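Local coordinates for glycosyl hydrolases family 2, sugar binding domain protein (Bacteroides uniformis str. 3978 T3 ii, PDB 6D1P) that is a beta-glucuronidase from a human gut bacterium and, as a family 2 glycosyl hydrolase, probably cleaves O-glycosidic bonds of glucuronides, at residues Q87-Y92 with A165-N170; A114-E119 with F184-G189; S619-H624 with G696-D701. All coordinates share one frame; numbering follows the deposited sequence.

Contacts 1 and 2 are buried neighbours in the sugar-binding domain, their centres about 8 Å apart. They share one antiparallel sheet: strand 162-169 of contact 1 pairs with strand 117-122 of contact 2. Contact 1 joins parts of two neighbouring strands by backbone bonds and layers side chains over them. Contact 2 ties a loop to the start of a strand, with glycines and one glutamine amide doing the work. Contact 3 is a surface contact about 51 Å from contact 1, centre to centre, on the opposite side of the chain's centre. It packs the edge strand of a three-stranded sheet against a strand of a separate five-stranded sheet, and its chemistry is almost wholly apolar.

Contact 1 of 3, residues Q87-Y92 with A165-N170; sequences QGPGWY and AIRCDN
The side-chain nitrogen of N170, ND2, is gripped by two hydrogen bonds, to Y86 O and L186 O. The same amide accepts a third bond at OD1 from G88 N, at 2.8 Å, with the donor above the carbonyl plane. With chi1 at 72°, N170 CG takes the crowded place between its own N and carbonyl carbon, which turns the amide back onto the chain at G88. N170 N in turn donates to G88 O at 3.0 Å, so one asparagine holds G88 twice. A water links Q87 NE2 to N170 O, and Q87 NE2 also binds D180.

Beyond G88 the segments run as antiparallel strands of the six-stranded sheet in the sugar-binding domain, a beta-sandwich as is usual for this domain in family 2. G90 pairs with C168 and Y92 with I166 through hydrogen bonds in both directions. The shortest is Y92 N to I166 O, 2.7 Å.

P89, W91, R167 and D169 share one face of the sheet. R167 CG is anti to the backbone N (chi1 -178°) and the chain stays extended to NE, so it runs across the indole. R167 CB sits almost exactly on the normal of the W91 six-membered ring, 3.5 Å from its centroid, a CH-pi contact. R167 CD follows at 3.5 Å from W91 CZ2. The guanidinium is then turned 81° from the indole, and P89 CB lies over one of its faces, 3.6 Å from R167 NH2. D41 OD1 accepts a hydrogen bond from W91 NE1 and forms a salt bridge with R167 NE. On the sheet face of C168 and Y92, C168 SG approaches Y92 CE1 obliquely, at 4.2 Å, while Y92 OH is bonded to H71 and L190.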
loop_
_atom_site.group_PDB
_atom_site.type_symbol
_atom_site.label_atom_id
_atom_site.label_comp_id
_atom_site.label_asym_id
_atom_site.label_seq_id
_atom_site.Cartn_x
_atom_site.Cartn_y
_atom_site.Cartn_z
ATOM N N GLN A 87 -4.347 -5.811 -2.361
ATOM C CA GLN A 87 -4.696 -7.229 -2.214
ATOM C C GLN A 87 -3.735 -7.843 -1.205
ATOM O O GLN A 87 -2.598 -8.197 -1.545
ATOM C CB GLN A 87 -4.649 -7.973 -3.553
ATOM C CG GLN A 87 -5.692 -7.529 -4.523
ATOM C CD GLN A 87 -5.630 -8.284 -5.840
ATOM O OE1 GLN A 87 -4.697 -8.115 -6.639
ATOM N NE2 GLN A 87 -6.605 -9.126 -6.062
ATOM N N GLY A 88 -4.199 -7.979 0.032
ATOM C CA GLY A 88 -3.338 -8.370 1.115
ATOM C C GLY A 88 -4.040 -8.375 2.457
ATOM O O GLY A 88 -5.265 -8.306 2.552
ATOM N N PRO A 89 -3.261 -8.478 3.528
ATOM C CA PRO A 89 -3.845 -8.577 4.868
ATOM C C PRO A 89 -4.064 -7.216 5.528
ATOM O O PRO A 89 -3.475 -6.197 5.159
ATOM C CB PRO A 89 -2.785 -9.396 5.622
ATOM C CG PRO A 89 -1.472 -8.898 4.996
ATOM C CD PRO A 89 -1.805 -8.734 3.522
ATOM N N GLY A 90 -4.948 -7.224 6.523
ATOM C CA GLY A 90 -5.215 -6.064 7.352
ATOM C C GLY A 90 -5.896 -6.538 8.611
ATOM O O GLY A 90 -6.410 -7.658 8.666
ATOM N N TRP A 91 -5.896 -5.679 9.633
ATOM C CA TRP A 91 -6.347 -6.073 10.964
ATOM C C TRP A 91 -7.370 -5.099 11.527
ATOM O O TRP A 91 -7.237 -3.885 11.365
ATOM C CB TRP A 91 -5.170 -6.145 11.947
ATOM C CG TRP A 91 -4.309 -7.393 11.902
ATOM C CD1 TRP A 91 -3.176 -7.591 11.156
ATOM C CD2 TRP A 91 -4.487 -8.582 12.678
ATOM N NE1 TRP A 91 -2.646 -8.833 11.415
ATOM C CE2 TRP A 91 -3.437 -9.463 12.342
ATOM C CE3 TRP A 91 -5.436 -8.993 13.621
ATOM C CZ2 TRP A 91 -3.317 -10.726 12.910
ATOM C CZ3 TRP A 91 -5.312 -10.249 14.184
ATOM C CH2 TRP A 91 -4.259 -11.097 13.830
ATOM N N TYR A 92 -8.352 -5.627 12.248
ATOM C CA TYR A 92 -9.281 -4.819 13.029
ATOM C C TYR A 92 -9.178 -5.188 14.507
ATOM O O TYR A 92 -8.877 -6.335 14.845
ATOM C CB TYR A 92 -10.725 -5.024 12.584
ATOM C CG TYR A 92 -11.021 -4.700 11.149
ATOM C CD1 TYR A 92 -10.801 -5.630 10.137
ATOM C CD2 TYR A 92 -11.594 -3.487 10.810
ATOM C CE1 TYR A 92 -11.122 -5.341 8.816
ATOM C CE2 TYR A 92 -11.914 -3.191 9.508
ATOM C CZ TYR A 92 -11.671 -4.119 8.509
ATOM O OH TYR A 92 -11.991 -3.799 7.207
ATOM N N ALA A 165 -9.851 -9.013 18.058
ATOM C CA ALA A 165 -9.119 -8.653 16.858
ATOM C C ALA A 165 -9.526 -9.587 15.736
ATOM O O ALA A 165 -9.788 -10.775 15.962
ATOM C CB ALA A 165 -7.597 -8.696 17.060
ATOM N N ILE A 166 -9.590 -9.038 14.526
ATOM C CA ILE A 166 -9.997 -9.786 13.348
ATOM C C ILE A 166 -9.032 -9.468 12.223
ATOM O O ILE A 166 -8.853 -8.295 11.872
ATOM C CB ILE A 166 -11.428 -9.453 12.924
ATOM C CG1 ILE A 166 -12.370 -9.697 14.094
ATOM C CG2 ILE A 166 -11.811 -10.320 11.735
ATOM C CD1 ILE A 166 -13.730 -9.145 13.885
ATOM N N ARG A 167 -8.424 -10.508 11.655
ATOM C CA ARG A 167 -7.520 -10.378 10.521
ATOM C C ARG A 167 -8.288 -10.743 9.258
ATOM O O ARG A 167 -8.840 -11.844 9.168
ATOM C CB ARG A 167 -6.299 -11.280 10.700
ATOM C CG ARG A 167 -5.242 -11.208 9.592
ATOM C CD ARG A 167 -4.137 -12.263 9.825
ATOM N NE ARG A 167 -2.992 -12.159 8.915
ATOM C CZ ARG A 167 -2.949 -12.690 7.696
ATOM N NH1 ARG A 167 -4.001 -13.349 7.208
ATOM N NH2 ARG A 167 -1.867 -12.558 6.950
ATOM N N CYS A 168 -8.350 -9.818 8.298
ATOM C CA CYS A 168 -8.934 -10.083 6.986
ATOM C C CYS A 168 -7.855 -10.023 5.922
ATOM O O CYS A 168 -6.918 -9.231 6.015
ATOM C CB CYS A 168 -10.036 -9.081 6.626
ATOM S SG CYS A 168 -11.532 -9.315 7.568
ATOM N N ASP A 169 -7.986 -10.867 4.910
ATOM C CA ASP A 169 -6.985 -10.919 3.861
ATOM C C ASP A 169 -7.669 -11.127 2.516
ATOM O O ASP A 169 -8.530 -12.009 2.381
ATOM C CB ASP A 169 -5.965 -12.036 4.139
ATOM C CG ASP A 169 -5.000 -12.231 2.997
ATOM O OD1 ASP A 169 -3.909 -11.640 3.039
ATOM O OD2 ASP A 169 -5.342 -12.964 2.036
ATOM N N ASN A 170 -7.297 -10.302 1.533
ATOM C CA ASN A 170 -7.706 -10.476 0.144
ATOM C C ASN A 170 -6.476 -10.536 -0.762
ATOM O O ASN A 170 -6.447 -9.960 -1.853
ATOM C CB ASN A 170 -8.687 -9.376 -0.301
ATOM C CG ASN A 170 -8.004 -8.004 -0.467
ATOM O OD1 ASN A 170 -6.954 -7.725 0.144
ATOM N ND2 ASN A 170 -8.589 -7.156 -1.303
HETATM O O HOH W 1 -8.493 -9.621 -3.742
#

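Contact 2 of 3, residues A114-E119 with F184-G189; sequences AGQKTE and FNLYGG
G115 and G189 face each other as a single antiparallel bridge with two hydrogen bonds. G115 N donates to G189 O at 3.1 Å, in the carbonyl plane. G189 N donates back to G115 O at 3.0 Å and comes from above that plane. The third bond is made by a side chain: Q116 NE2 meets a lone pair of Y187 O at 3.0 Å. Y187 O lies near the amide plane of Q116. A bend at chi2 (-77°) folds the glutamine back to this carbonyl, and L186 CB packs against NE2 at 3.8 Å. A CB on G115 would run into Y187 O, and the backbone angles of G189 suit a residue without one.

Q116 NE2 has a second partner, Y134 OH. An alanine in place of this glutamine would remove both bonds of NE2 and would probably loosen the loop at Y187. The loop is fixed further out by Y85 OH to L186 N and N74 OD1 to G188 N. Y187 OH bonds D333, a ligand of a bound sodium ion, so the loop also meets the barrel domain. The peptide bond between G115 and Q116 is cis. Q116 and K117 then both face D169 on strand 162-169, a classic beta bulge where strand 117-122 begins.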
loop_
_atom_site.group_PDB
_atom_site.type_symbol
_atom_site.label_atom_id
_atom_site.label_comp_id
_atom_site.label_asym_id
_atom_site.label_seq_id
_atom_site.Cartn_x
_atom_site.Cartn_y
_atom_site.Cartn_z
ATOM N N ALA A 114 -17.343 -11.109 4.943
ATOM C CA ALA A 114 -16.029 -10.498 5.069
ATOM C C ALA A 114 -15.103 -11.142 4.052
ATOM O O ALA A 114 -15.153 -12.361 3.854
ATOM C CB ALA A 114 -15.469 -10.671 6.486
ATOM N N GLY A 115 -14.250 -10.336 3.423
ATOM C CA GLY A 115 -13.377 -10.814 2.366
ATOM C C GLY A 115 -11.899 -10.727 2.705
ATOM O O GLY A 115 -11.466 -9.851 3.459
ATOM N N GLN A 116 -11.123 -11.667 2.167
ATOM C CA GLN A 116 -11.644 -12.889 1.560
ATOM C C GLN A 116 -11.456 -14.030 2.563
ATOM O O GLN A 116 -12.363 -14.831 2.781
ATOM C CB GLN A 116 -10.947 -13.187 0.230
ATOM C CG GLN A 116 -11.209 -12.141 -0.853
ATOM C CD GLN A 116 -12.567 -12.300 -1.454
ATOM O OE1 GLN A 116 -13.027 -13.421 -1.625
ATOM N NE2 GLN A 116 -13.233 -11.185 -1.776
ATOM N N LYS A 117 -10.280 -14.076 3.186
ATOM C CA LYS A 117 -10.012 -14.972 4.302
ATOM C C LYS A 117 -10.055 -14.169 5.595
ATOM O O LYS A 117 -9.614 -13.015 5.631
ATOM C CB LYS A 117 -8.649 -15.659 4.154
ATOM C CG LYS A 117 -8.362 -16.268 2.774
ATOM C CD LYS A 117 -7.129 -17.187 2.849
ATOM C CE LYS A 117 -6.912 -17.997 1.578
ATOM N NZ LYS A 117 -6.610 -17.105 0.464
ATOM N N THR A 118 -10.577 -14.777 6.662
ATOM C CA THR A 118 -10.795 -14.048 7.907
ATOM C C THR A 118 -10.403 -14.918 9.095
ATOM O O THR A 118 -10.640 -16.127 9.092
ATOM C CB THR A 118 -12.263 -13.590 8.039
ATOM O OG1 THR A 118 -12.639 -12.797 6.903
ATOM C CG2 THR A 118 -12.467 -12.775 9.293
ATOM N N GLU A 119 -9.777 -14.298 10.101
ATOM C CA GLU A 119 -9.399 -14.969 11.340
ATOM C C GLU A 119 -9.841 -14.128 12.532
ATOM O O GLU A 119 -9.653 -12.909 12.546
ATOM C CB GLU A 119 -7.890 -15.214 11.413
ATOM C CG GLU A 119 -7.319 -16.071 10.306
ATOM C CD GLU A 119 -5.791 -16.198 10.378
ATOM O OE1 GLU A 119 -5.176 -15.626 11.306
ATOM O OE2 GLU A 119 -5.198 -16.880 9.509
ATOM N N PHE A 184 -14.512 -7.953 -11.629
ATOM C CA PHE A 184 -14.886 -7.186 -10.445
ATOM C C PHE A 184 -13.761 -7.326 -9.430
ATOM O O PHE A 184 -12.882 -8.185 -9.572
ATOM C CB PHE A 184 -16.243 -7.650 -9.876
ATOM C CG PHE A 184 -16.269 -9.094 -9.434
ATOM C CD1 PHE A 184 -16.551 -10.117 -10.343
ATOM C CD2 PHE A 184 -16.055 -9.431 -8.110
ATOM C CE1 PHE A 184 -16.601 -11.460 -9.940
ATOM C CE2 PHE A 184 -16.094 -10.774 -7.691
ATOM C CZ PHE A 184 -16.372 -11.789 -8.620
ATOM N N ASN A 185 -13.762 -6.452 -8.417
ATOM C CA ASN A 185 -12.731 -6.532 -7.378
ATOM C C ASN A 185 -13.080 -7.639 -6.398
ATOM O O ASN A 185 -14.254 -7.823 -6.059
ATOM C CB ASN A 185 -12.580 -5.222 -6.605
ATOM C CG ASN A 185 -12.184 -4.049 -7.490
ATOM O OD1 ASN A 185 -12.997 -3.146 -7.745
ATOM N ND2 ASN A 185 -10.931 -4.035 -7.931
ATOM N N LEU A 186 -12.058 -8.392 -5.968
ATOM C CA LEU A 186 -12.148 -9.280 -4.807
ATOM C C LEU A 186 -11.842 -8.412 -3.595
ATOM O O LEU A 186 -10.694 -8.306 -3.145
ATOM C CB LEU A 186 -11.188 -10.460 -4.912
ATOM C CG LEU A 186 -11.573 -11.719 -5.713
ATOM C CD1 LEU A 186 -12.020 -11.402 -7.137
ATOM C CD2 LEU A 186 -10.411 -12.735 -5.736
ATOM N N TYR A 187 -12.894 -7.794 -3.065
ATOM C CA TYR A 187 -12.772 -6.794 -2.018
ATOM C C TYR A 187 -12.274 -7.401 -0.707
ATOM O O TYR A 187 -12.507 -8.567 -0.406
ATOM C CB TYR A 187 -14.126 -6.120 -1.801
ATOM C CG TYR A 187 -14.440 -5.022 -2.787
ATOM C CD1 TYR A 187 -13.536 -3.990 -3.003
ATOM C CD2 TYR A 187 -15.635 -5.019 -3.509
ATOM C CE1 TYR A 187 -13.814 -2.967 -3.891
ATOM C CE2 TYR A 187 -15.933 -3.990 -4.413
ATOM C CZ TYR A 187 -15.003 -2.968 -4.600
ATOM O OH TYR A 187 -15.250 -1.928 -5.476
ATOM N N GLY A 188 -11.600 -6.578 0.089
ATOM C CA GLY A 188 -11.105 -6.995 1.391
ATOM C C GLY A 188 -11.779 -6.232 2.519
ATOM O O GLY A 188 -12.191 -5.082 2.354
ATOM N N GLY A 189 -11.894 -6.895 3.675
ATOM C CA GLY A 189 -12.281 -6.258 4.921
ATOM C C GLY A 189 -13.652 -6.704 5.408
ATOM O O GLY A 189 -14.293 -7.593 4.844
#

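Contact 3 of 3, residues S619-H624 with G696-D701; sequences SKPMLH and GKLRLD
L623 has CG anti to its backbone N (chi1 177°), whereas L700 has CG anti to its carbonyl carbon (chi1 -86°). L698 also has CG anti to the carbonyl carbon. These torsions bring the ends of L698 and L700 onto P621, and lay L623 alongside the backbone of L700.

The methyl L700 CD2 carries much of the contact. It sits over the face of the peptide bond between P621 and M622, 3.4 Å from P621 O and 3.5 Å from M622 N. The same methyl is 4.0 Å from P621 CB. The proline ring is met by a second leucine: P621 CG touches L698 CD1 at 3.5 Å, the two side chains crossing obliquely. Further along, L623 CD2 reaches L700 O at 3.7 Å. L623 CB and L700 CB lie 4.4 Å apart.

The touching parts run in nearly the same direction, 20° apart. L623 CA and L700 CA are 6.7 Å from each other, and the two segments share no hydrogen bond. They belong to different sheets. Strand 623-625 edges a three-stranded sheet, and strand 698-709 lies in a five-stranded one. L623 also touches V645 of its own sheet and A691 of the other, as in the packing of two sheets of a beta-sandwich.

M622 CB points away from 696-701, and its side chain packs on helix 609-617. M622 N and O are bonded to N648 and S647. D701 OD1 is held by T692 and lies 3.1 Å from R699 NE, a contact of charges alone. None of the polar partners named here lies across the contact, and what joins the two segments is apolar contact near the surface, without the directional grip of paired strands.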
loop_
_atom_site.group_PDB
_atom_site.type_symbol
_atom_site.label_atom_id
_atom_site.label_comp_id
_atom_site.label_asym_id
_atom_site.label_seq_id
_atom_site.Cartn_x
_atom_site.Cartn_y
_atom_site.Cartn_z
ATOM N N SER A 619 -44.936 0.727 -14.502
ATOM C CA SER A 619 -46.356 1.044 -14.603
ATOM C C SER A 619 -46.673 2.469 -14.163
ATOM O O SER A 619 -47.783 2.947 -14.411
ATOM C CB SER A 619 -47.181 0.037 -13.790
ATOM O OG SER A 619 -46.553 -0.295 -12.558
ATOM N N LYS A 620 -45.723 3.173 -13.559
ATOM C CA LYS A 620 -45.984 4.500 -13.027
ATOM C C LYS A 620 -45.742 5.553 -14.102
ATOM O O LYS A 620 -44.634 5.613 -14.660
ATOM C CB LYS A 620 -45.104 4.791 -11.824
ATOM C CG LYS A 620 -45.557 6.028 -11.093
ATOM C CD LYS A 620 -44.464 6.757 -10.353
ATOM C CE LYS A 620 -45.093 7.914 -9.587
ATOM N NZ LYS A 620 -44.082 8.756 -8.950
ATOM N N PRO A 621 -46.725 6.403 -14.406
ATOM C CA PRO A 621 -46.560 7.362 -15.500
ATOM C C PRO A 621 -45.314 8.220 -15.322
ATOM O O PRO A 621 -45.023 8.712 -14.230
ATOM C CB PRO A 621 -47.844 8.193 -15.429
ATOM C CG PRO A 621 -48.847 7.253 -14.840
ATOM C CD PRO A 621 -48.090 6.408 -13.858
ATOM N N MET A 622 -44.564 8.368 -16.411
ATOM C CA MET A 622 -43.340 9.145 -16.422
ATOM C C MET A 622 -43.138 9.669 -17.831
ATOM O O MET A 622 -43.768 9.210 -18.789
ATOM C CB MET A 622 -42.119 8.327 -15.958
ATOM C CG MET A 622 -41.891 7.005 -16.727
ATOM S SD MET A 622 -41.166 7.230 -18.370
ATOM C CE MET A 622 -39.500 7.736 -17.969
ATOM N N LEU A 623 -42.234 10.630 -17.934
ATOM C CA LEU A 623 -41.929 11.346 -19.159
ATOM C C LEU A 623 -40.508 11.873 -19.005
ATOM O O LEU A 623 -40.206 12.521 -17.998
ATOM C CB LEU A 623 -42.927 12.493 -19.364
ATOM C CG LEU A 623 -42.792 13.445 -20.545
ATOM C CD1 LEU A 623 -43.117 12.731 -21.840
ATOM C CD2 LEU A 623 -43.726 14.640 -20.356
ATOM N N HIS A 624 -39.630 11.576 -19.967
ATOM C CA HIS A 624 -38.237 12.017 -19.902
ATOM C C HIS A 624 -37.782 12.389 -21.298
ATOM O O HIS A 624 -37.634 11.518 -22.158
ATOM C CB HIS A 624 -37.307 10.942 -19.321
ATOM C CG HIS A 624 -35.858 11.364 -19.241
ATOM N ND1 HIS A 624 -35.288 11.882 -18.093
ATOM C CD2 HIS A 624 -34.876 11.354 -20.173
ATOM C CE1 HIS A 624 -34.016 12.160 -18.319
ATOM N NE2 HIS A 624 -33.741 11.854 -19.574
ATOM N N GLY A 696 -54.734 9.688 -19.212
ATOM C CA GLY A 696 -56.051 10.063 -18.745
ATOM C C GLY A 696 -56.041 11.505 -18.294
ATOM O O GLY A 696 -55.849 12.411 -19.111
ATOM N N LYS A 697 -56.202 11.728 -16.991
ATOM C CA LYS A 697 -56.187 13.074 -16.438
ATOM C C LYS A 697 -54.828 13.490 -15.879
ATOM O O LYS A 697 -54.653 14.669 -15.542
ATOM C CB LYS A 697 -57.264 13.200 -15.359
ATOM C CG LYS A 697 -58.660 13.408 -15.936
ATOM C CD LYS A 697 -59.734 12.927 -14.984
ATOM C CE LYS A 697 -59.641 11.427 -14.743
ATOM N NZ LYS A 697 -59.695 11.142 -13.280
ATOM N N LEU A 698 -53.855 12.578 -15.804
ATOM C CA LEU A 698 -52.515 12.934 -15.345
ATOM C C LEU A 698 -51.828 13.715 -16.459
ATOM O O LEU A 698 -51.599 13.185 -17.550
ATOM C CB LEU A 698 -51.721 11.682 -14.961
ATOM C CG LEU A 698 -52.481 10.521 -14.296
ATOM C CD1 LEU A 698 -51.582 9.305 -14.063
ATOM C CD2 LEU A 698 -53.183 10.939 -12.999
ATOM N N ARG A 699 -51.547 14.988 -16.213
ATOM C CA ARG A 699 -50.714 15.783 -17.108
ATOM C C ARG A 699 -49.301 15.742 -16.546
ATOM O O ARG A 699 -49.056 16.210 -15.432
ATOM C CB ARG A 699 -51.220 17.220 -17.250
ATOM C CG ARG A 699 -50.091 18.230 -17.507
ATOM C CD ARG A 699 -50.453 19.323 -18.516
ATOM N NE ARG A 699 -49.521 20.457 -18.447
ATOM C CZ ARG A 699 -49.172 21.221 -19.487
ATOM N NH1 ARG A 699 -49.653 20.965 -20.700
ATOM N NH2 ARG A 699 -48.318 22.234 -19.322
ATOM N N LEU A 700 -48.384 15.147 -17.292
ATOM C CA LEU A 700 -46.990 15.088 -16.884
ATOM C C LEU A 700 -46.182 16.106 -17.686
ATOM O O LEU A 700 -46.567 16.493 -18.791
ATOM C CB LEU A 700 -46.436 13.672 -17.062
ATOM C CG LEU A 700 -46.693 12.757 -15.859
ATOM C CD1 LEU A 700 -48.143 12.303 -15.779
ATOM C CD2 LEU A 700 -45.786 11.558 -15.892
ATOM N N ASP A 701 -45.075 16.567 -17.109
ATOM C CA ASP A 701 -44.298 17.626 -17.733
ATOM C C ASP A 701 -42.821 17.327 -17.576
ATOM O O ASP A 701 -42.400 16.744 -16.579
ATOM C CB ASP A 701 -44.596 19.010 -17.118
ATOM C CG ASP A 701 -46.072 19.387 -17.187
ATOM O OD1 ASP A 701 -46.684 19.239 -18.269
ATOM O OD2 ASP A 701 -46.619 19.835 -16.151
#